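Local coordinates for protein BamaA.19900.a (Balamuthia mandrillaris, PDB 6VZZ) that acts as a glucokinase, transferring a phosphate group to the 6-hydroxyl of glucose, which it binds in its active site, at the interface of chains A and B. Numbering follows the deposited sequence. Chains: chain A/B, BamaA.19900.a.

Contact 1 and contact 2 are two patches of one two-fold symmetric interface, with the centres of their C-alpha atoms about 11 Å apart. They share A:Met217 and B:Leu327, the latter at the end of helix 303-327. In contact 1 this helix meets the 3-10 helix 219-221 of the partner; in contact 2 strands 195-201 and 213-216 contribute A:Leu201, B:Leu201 and A:Met215, with A:Leu203 and B:Leu203 from loops. A:Phe219 meets B:Phe219 in contact 1 and A:Leu201 meets B:Leu201 in contact 2, so both patches lie at the two-fold axis. The shared residues link the patches, which together could hold the two chains as a dimer.

Contact 1: the interface of chains A and B. Residues chain A 217, 219, 322-323, 326-327; chain B 217, 219, 322-323, 326-327.
This is an apolar patch of a two-fold symmetric interface between two copies, at which A:Phe219 and B:Phe219 each insert against the partner's helix 303-327, joining the two chains of the deposited assembly. The protein belongs to the glucokinase family of sugar kinases; the structure alone does not show that the dimer is the working form, but the symmetric fit is consistent with it. The A:Phe219 ring is packed on both faces. B:Gly326 CA lies over the centre of one face, 3.5 Å from the ring centroid, a CH-pi contact; the lack of a side chain probably lets the backbone come this near. The opposite face is backed from within the same chain by A:Leu323 CD2, 3.5 Å above the plane, and A:Met217 SD sits in plane at the ring edge. A methyl, a glycine and a sulfur thus confine the ring, which should limit its rotation. On the two-fold axis the rings meet tip to tip, A:Phe219 CZ to B:Phe219 CZ at 3.8 Å. B:Leu327 crosses A:Phe219 obliquely and puts CD2 3.6 Å from ring atom CE2. Its side chain has CG anti to the carbonyl carbon (chi1 -65°), and CG as well as CD2 reaches the rim of the ring. B:Leu323 CD2 adds a looser contact, 4.0 Å from A:Phe219 CZ. Beside the ring, A:Met217 runs alongside B:Leu327 in the same direction, extended beyond CG (chi2 179°), and its CE comes to 4.1 Å from B:Leu327 CD2. Near its base, A:Met217 CB packs 3.4 Å from the carbonyl O of B:Gly326. No nitrogen or oxygen on either side is placed to bond across this patch. A:Glu218, between A:Met217 and A:Phe219, and A:His221, in the same 3-10 helix as A:Phe219, line the glucose pocket, so the contact may be coupled to it, though the structure alone does not show this.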
ATOM      1  N   MET A 217       5.586  -6.474   0.830  1.00 32.92           N
ATOM      2  CA  MET A 217       4.805  -5.634   1.722  1.00 33.02           C
ATOM      3  C   MET A 217       4.656  -6.305   3.087  1.00 35.59           C
ATOM      4  O   MET A 217       4.880  -7.510   3.247  1.00 32.72           O
ATOM      5  CB  MET A 217       3.429  -5.332   1.121  1.00 30.99           C
ATOM      6  CG  MET A 217       3.452  -4.514  -0.149  1.00 33.16           C
ATOM      7  SD  MET A 217       1.796  -4.232  -0.820  1.00 35.20           S
ATOM      8  CE  MET A 217       2.166  -3.037  -2.108  1.00 33.46           C
ATOM      9  N   PHE A 219       1.665  -5.568   5.091  1.00 31.53           N
ATOM     10  CA  PHE A 219       0.364  -5.045   5.479  1.00 30.95           C
ATOM     11  C   PHE A 219      -0.380  -5.943   6.451  1.00 33.93           C
ATOM     12  O   PHE A 219      -1.380  -5.501   7.029  1.00 35.51           O
ATOM     13  CB  PHE A 219      -0.496  -4.778   4.241  1.00 29.79           C
ATOM     14  CG  PHE A 219      -0.322  -3.386   3.688  1.00 32.09           C
ATOM     15  CD1 PHE A 219      -0.805  -2.286   4.393  1.00 31.88           C
ATOM     16  CD2 PHE A 219       0.342  -3.173   2.492  1.00 29.98           C
ATOM     17  CE1 PHE A 219      -0.644  -1.004   3.911  1.00 30.12           C
ATOM     18  CE2 PHE A 219       0.509  -1.897   2.000  1.00 32.71           C
ATOM     19  CZ  PHE A 219       0.014  -0.806   2.716  1.00 33.55           C
ATOM     20  N   ASN A 322      -9.689  -2.748   1.708  1.00 35.70           N
ATOM     21  CA  ASN A 322      -9.007  -1.464   1.822  1.00 34.03           C
ATOM     22  C   ASN A 322      -7.721  -1.405   1.000  1.00 35.53           C
ATOM     23  O   ASN A 322      -7.367  -0.333   0.486  1.00 34.26           O
ATOM     24  CB  ASN A 322      -8.758  -1.160   3.290  1.00 27.52           C
ATOM     25  CG  ASN A 322     -10.031  -0.705   3.980  1.00 33.72           C
ATOM     26  OD1 ASN A 322     -10.461   0.440   3.809  1.00 33.49           O
ATOM     27  ND2 ASN A 322     -10.676  -1.611   4.712  1.00 34.58           N
ATOM     28  N   LEU A 323      -7.015  -2.528   0.846  1.00 31.40           N
ATOM     29  CA  LEU A 323      -5.824  -2.510   0.005  1.00 31.20           C
ATOM     30  C   LEU A 323      -6.193  -2.388  -1.470  1.00 32.70           C
ATOM     31  O   LEU A 323      -5.470  -1.749  -2.243  1.00 33.09           O
ATOM     32  CB  LEU A 323      -4.984  -3.760   0.250  1.00 30.33           C
ATOM     33  CG  LEU A 323      -4.322  -3.887   1.623  1.00 31.95           C
ATOM     34  CD1 LEU A 323      -3.620  -5.218   1.709  1.00 33.11           C
ATOM     35  CD2 LEU A 323      -3.341  -2.757   1.874  1.00 28.55           C
ATOM     36  N   GLY A 326      -6.721   1.373  -1.830  1.00 29.21           N
ATOM     37  CA  GLY A 326      -5.491   2.141  -1.748  1.00 30.53           C
ATOM     38  C   GLY A 326      -4.532   1.851  -2.889  1.00 32.50           C
ATOM     39  O   GLY A 326      -3.934   2.772  -3.457  1.00 30.66           O
ATOM     40  N   LEU A 327      -4.371   0.576  -3.241  1.00 28.91           N
ATOM     41  CA  LEU A 327      -3.427   0.182  -4.277  1.00 32.19           C
ATOM     42  C   LEU A 327      -4.010   0.253  -5.681  1.00 34.02           C
ATOM     43  O   LEU A 327      -3.249   0.195  -6.651  1.00 32.12           O
ATOM     44  CB  LEU A 327      -2.905  -1.234  -4.004  1.00 31.44           C
ATOM     45  CG  LEU A 327      -2.088  -1.314  -2.705  1.00 32.74           C
ATOM     46  CD1 LEU A 327      -1.592  -2.732  -2.437  1.00 30.26           C
ATOM     47  CD2 LEU A 327      -0.915  -0.331  -2.731  1.00 30.58           C
TER
ATOM     48  N   MET B 217      -1.755   6.214  -5.666  1.00 32.92           N
ATOM     49  CA  MET B 217      -2.485   5.477  -4.650  1.00 33.02           C
ATOM     50  C   MET B 217      -3.742   6.243  -4.240  1.00 35.59           C
ATOM     51  O   MET B 217      -3.887   7.443  -4.500  1.00 32.72           O
ATOM     52  CB  MET B 217      -1.600   5.208  -3.429  1.00 30.99           C
ATOM     53  CG  MET B 217      -0.414   4.308  -3.685  1.00 33.16           C
ATOM     54  SD  MET B 217       0.604   4.070  -2.209  1.00 35.20           S
ATOM     55  CE  MET B 217       1.708   2.775  -2.782  1.00 33.46           C
ATOM     56  N   PHE B 219      -5.041   5.796  -0.831  1.00 31.53           N
ATOM     57  CA  PHE B 219      -5.146   5.368   0.555  1.00 30.95           C
ATOM     58  C   PHE B 219      -5.872   6.366   1.440  1.00 33.93           C
ATOM     59  O   PHE B 219      -6.227   6.016   2.571  1.00 35.51           O
ATOM     60  CB  PHE B 219      -3.758   5.066   1.129  1.00 29.79           C
ATOM     61  CG  PHE B 219      -3.334   3.633   0.925  1.00 32.09           C
ATOM     62  CD1 PHE B 219      -3.964   2.608   1.627  1.00 31.88           C
ATOM     63  CD2 PHE B 219      -2.335   3.308   0.024  1.00 29.98           C
ATOM     64  CE1 PHE B 219      -3.600   1.291   1.446  1.00 30.12           C
ATOM     65  CE2 PHE B 219      -1.962   1.995  -0.166  1.00 32.71           C
ATOM     66  CZ  PHE B 219      -2.601   0.981   0.548  1.00 33.55           C
ATOM     67  N   ASN B 322       0.712   3.356   9.622  1.00 35.70           N
ATOM     68  CA  ASN B 322       0.378   2.048   9.070  1.00 34.03           C
ATOM     69  C   ASN B 322       0.878   1.868   7.637  1.00 35.53           C
ATOM     70  O   ASN B 322       1.239   0.747   7.248  1.00 34.26           O
ATOM     71  CB  ASN B 322      -1.122   1.828   9.180  1.00 27.52           C
ATOM     72  CG  ASN B 322      -1.523   1.486  10.603  1.00 33.72           C
ATOM     73  OD1 ASN B 322      -1.318   0.357  11.058  1.00 33.49           O
ATOM     74  ND2 ASN B 322      -2.039   2.471  11.336  1.00 34.58           N
ATOM     75  N   LEU B 323       0.923   2.940   6.842  1.00 31.40           N
ATOM     76  CA  LEU B 323       1.465   2.805   5.495  1.00 31.20           C
ATOM     77  C   LEU B 323       2.978   2.606   5.529  1.00 32.70           C
ATOM     78  O   LEU B 323       3.529   1.881   4.693  1.00 33.09           O
ATOM     79  CB  LEU B 323       1.100   4.022   4.653  1.00 30.33           C
ATOM     80  CG  LEU B 323      -0.381   4.205   4.312  1.00 31.95           C
ATOM     81  CD1 LEU B 323      -0.557   5.501   3.562  1.00 33.11           C
ATOM     82  CD2 LEU B 323      -0.909   3.044   3.490  1.00 28.55           C
ATOM     83  N   GLY B 326       3.253  -1.138   6.208  1.00 29.21           N
ATOM     84  CA  GLY B 326       2.850  -1.962   5.081  1.00 30.53           C
ATOM     85  C   GLY B 326       3.753  -1.798   3.871  1.00 32.50           C
ATOM     86  O   GLY B 326       4.120  -2.784   3.223  1.00 30.66           O
ATOM     87  N   LEU B 327       4.125  -0.559   3.551  1.00 28.91           N
ATOM     88  CA  LEU B 327       4.935  -0.284   2.373  1.00 32.19           C
ATOM     89  C   LEU B 327       6.430  -0.417   2.627  1.00 34.02           C
ATOM     90  O   LEU B 327       7.200  -0.462   1.664  1.00 32.12           O
ATOM     91  CB  LEU B 327       4.623   1.117   1.835  1.00 31.44           C
ATOM     92  CG  LEU B 327       3.177   1.240   1.330  1.00 32.74           C
ATOM     93  CD1 LEU B 327       2.877   2.645   0.816  1.00 30.26           C
ATOM     94  CD2 LEU B 327       2.881   0.198   0.249  1.00 30.58           C
TER

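Contact 2: the interface of chains A and B. Residues chain A 201, 203, 215, 217; chain B 185, 201, 203, 327.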
ATOM      1  N   LEU A 201       2.980  -5.561  -9.747  1.00 36.33           N
ATOM      2  CA  LEU A 201       2.841  -4.206 -10.264  1.00 37.21           C
ATOM      3  C   LEU A 201       3.049  -4.172 -11.772  1.00 42.28           C
ATOM      4  O   LEU A 201       3.935  -4.849 -12.305  1.00 45.39           O
ATOM      5  CB  LEU A 201       3.850  -3.257  -9.605  1.00 39.08           C
ATOM      6  CG  LEU A 201       3.765  -3.023  -8.097  1.00 38.83           C
ATOM      7  CD1 LEU A 201       4.918  -2.168  -7.618  1.00 34.52           C
ATOM      8  CD2 LEU A 201       2.456  -2.359  -7.772  1.00 37.26           C
ATOM      9  N   LEU A 203       3.733  -0.957 -13.790  1.00 48.54           N
ATOM     10  CA  LEU A 203       3.962   0.471 -13.921  1.00 52.61           C
ATOM     11  C   LEU A 203       4.629   0.778 -15.267  1.00 66.22           C
ATOM     12  O   LEU A 203       4.623  -0.054 -16.181  1.00 67.06           O
ATOM     13  CB  LEU A 203       4.796   0.952 -12.731  1.00 54.01           C
ATOM     14  CG  LEU A 203       4.285   0.630 -11.329  1.00 50.37           C
ATOM     15  CD1 LEU A 203       5.454   0.545 -10.356  1.00 45.14           C
ATOM     16  CD2 LEU A 203       3.281   1.675 -10.873  1.00 44.79           C
ATOM     17  N   MET A 215       6.391  -6.094  -5.589  1.00 35.97           N
ATOM     18  CA  MET A 215       6.659  -5.257  -4.442  1.00 34.88           C
ATOM     19  C   MET A 215       6.349  -6.020  -3.165  1.00 35.07           C
ATOM     20  O   MET A 215       5.183  -6.373  -2.930  1.00 35.62           O
ATOM     21  CB  MET A 215       5.855  -3.967  -4.493  1.00 33.94           C
ATOM     22  CG  MET A 215       6.329  -2.995  -3.435  1.00 34.66           C
ATOM     23  SD  MET A 215       5.342  -1.512  -3.287  1.00 50.28           S
ATOM     24  CE  MET A 215       6.202  -0.745  -1.892  1.00 37.25           C
ATOM     25  N   MET A 217       5.586  -6.474   0.830  1.00 32.92           N
ATOM     26  CA  MET A 217       4.805  -5.634   1.722  1.00 33.02           C
ATOM     27  C   MET A 217       4.656  -6.305   3.087  1.00 35.59           C
ATOM     28  O   MET A 217       4.880  -7.510   3.247  1.00 32.72           O
ATOM     29  CB  MET A 217       3.429  -5.332   1.121  1.00 30.99           C
ATOM     30  CG  MET A 217       3.452  -4.514  -0.149  1.00 33.16           C
ATOM     31  SD  MET A 217       1.796  -4.232  -0.820  1.00 35.20           S
ATOM     32  CE  MET A 217       2.166  -3.037  -2.108  1.00 33.46           C
TER
ATOM     33  N   HIS B 185      12.230   3.331  -0.732  1.00 39.16           N
ATOM     34  CA  HIS B 185      10.897   3.860  -0.983  1.00 34.03           C
ATOM     35  C   HIS B 185      10.622   5.028  -0.064  1.00 35.34           C
ATOM     36  O   HIS B 185      11.082   5.061   1.078  1.00 35.69           O
ATOM     37  CB  HIS B 185       9.809   2.811  -0.778  1.00 33.86           C
ATOM     38  CG  HIS B 185      10.129   1.485  -1.378  1.00 34.31           C
ATOM     39  ND1 HIS B 185      10.585   1.342  -2.670  1.00 34.28           N
ATOM     40  CD2 HIS B 185      10.058   0.238  -0.862  1.00 33.15           C
ATOM     41  CE1 HIS B 185      10.786   0.063  -2.924  1.00 34.59           C
ATOM     42  NE2 HIS B 185      10.482  -0.627  -1.841  1.00 35.71           N
ATOM     43  N   LEU B 201       9.076   4.745  -5.469  1.00 36.33           N
ATOM     44  CA  LEU B 201       9.540   3.369  -5.362  1.00 37.21           C
ATOM     45  C   LEU B 201      10.956   3.224  -5.903  1.00 42.28           C
ATOM     46  O   LEU B 201      11.305   3.818  -6.930  1.00 45.39           O
ATOM     47  CB  LEU B 201       8.618   2.414  -6.131  1.00 39.08           C
ATOM     48  CG  LEU B 201       7.160   2.284  -5.691  1.00 38.83           C
ATOM     49  CD1 LEU B 201       6.385   1.403  -6.647  1.00 34.52           C
ATOM     50  CD2 LEU B 201       7.111   1.712  -4.302  1.00 37.26           C
ATOM     51  N   LEU B 203      12.592  -0.148  -6.814  1.00 48.54           N
ATOM     52  CA  LEU B 203      12.592  -1.591  -6.972  1.00 52.61           C
ATOM     53  C   LEU B 203      13.731  -2.020  -7.905  1.00 66.22           C
ATOM     54  O   LEU B 203      14.664  -1.251  -8.161  1.00 67.06           O
ATOM     55  CB  LEU B 203      11.220  -2.035  -7.482  1.00 54.01           C
ATOM     56  CG  LEU B 203       9.991  -1.596  -6.688  1.00 50.37           C
ATOM     57  CD1 LEU B 203       8.781  -1.508  -7.610  1.00 45.14           C
ATOM     58  CD2 LEU B 203       9.724  -2.554  -5.541  1.00 44.79           C
ATOM     59  N   LEU B 327       4.125  -0.559   3.551  1.00 28.91           N
ATOM     60  CA  LEU B 327       4.935  -0.284   2.373  1.00 32.19           C
ATOM     61  C   LEU B 327       6.430  -0.417   2.627  1.00 34.02           C
ATOM     62  O   LEU B 327       7.200  -0.462   1.664  1.00 32.12           O
ATOM     63  CB  LEU B 327       4.623   1.117   1.835  1.00 31.44           C
ATOM     64  CG  LEU B 327       3.177   1.240   1.330  1.00 32.74           C
ATOM     65  CD1 LEU B 327       2.877   2.645   0.816  1.00 30.26           C
ATOM     66  CD2 LEU B 327       2.881   0.198   0.249  1.00 30.58           C
TER
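The imidazole of B:His185 receives A:Met215 CE over one face, 4.1 Å above the plane and displaced toward the rim, while the backbone C of B:Leu201 lies in plane at its edge within the same chain. The displacement is toward the ring carbon CD2, which is 4.1 Å from A:Met215 CE, making this a methyl-on-ring contact whose nearest ring atom is CD2. A:Met215, in strand 213-216, is the main probe of the patch. Its CG is anti to the backbone N (chi1 -170°) and the chain stays extended beyond it (chi2 -174°), so the thioether and its methyl are carried into chain B. There the tip is bounded from several directions. A:Met215 CE lies 3.6 Å from B:Leu201 CD2, and the two side chains cross at about a right angle. The sulfur shares that branch, with A:Met215 SD 3.8 Å from B:Leu201 CD2. Closer to the root, A:Met215 CG touches B:Leu203 CD2 at 4.0 Å, these side chains also crossing at about a right angle. Beyond the tip stands backbone: B:Leu327 O is 3.7 Å from A:Met215 CE, a packing contact to a carbonyl, and the same residue's CD2 also borders the methyl, where A:Met217 also packs. The other branch of B:Leu201 turns to the two-fold axis, where A:Leu201 CD1 and B:Leu201 CD1 meet tip to tip at 4.0 Å. Flanking them, A:Leu201 CD1 packs 3.9 Å from B:Leu203 CD1, a perpendicular crossing repeated with the chains exchanged. B:Leu201 CD1 thus faces the axis and A:Leu203, while CD2 faces A:Met215. Polar groups are not within bonding reach across this patch. B:His185 follows B:Asp184, which lines a calcium site. For the glucokinase, this apolar packing joins the strand-bearing parts of the two chains, extending the helix contact and plausibly fixing their relative orientation in a dimer.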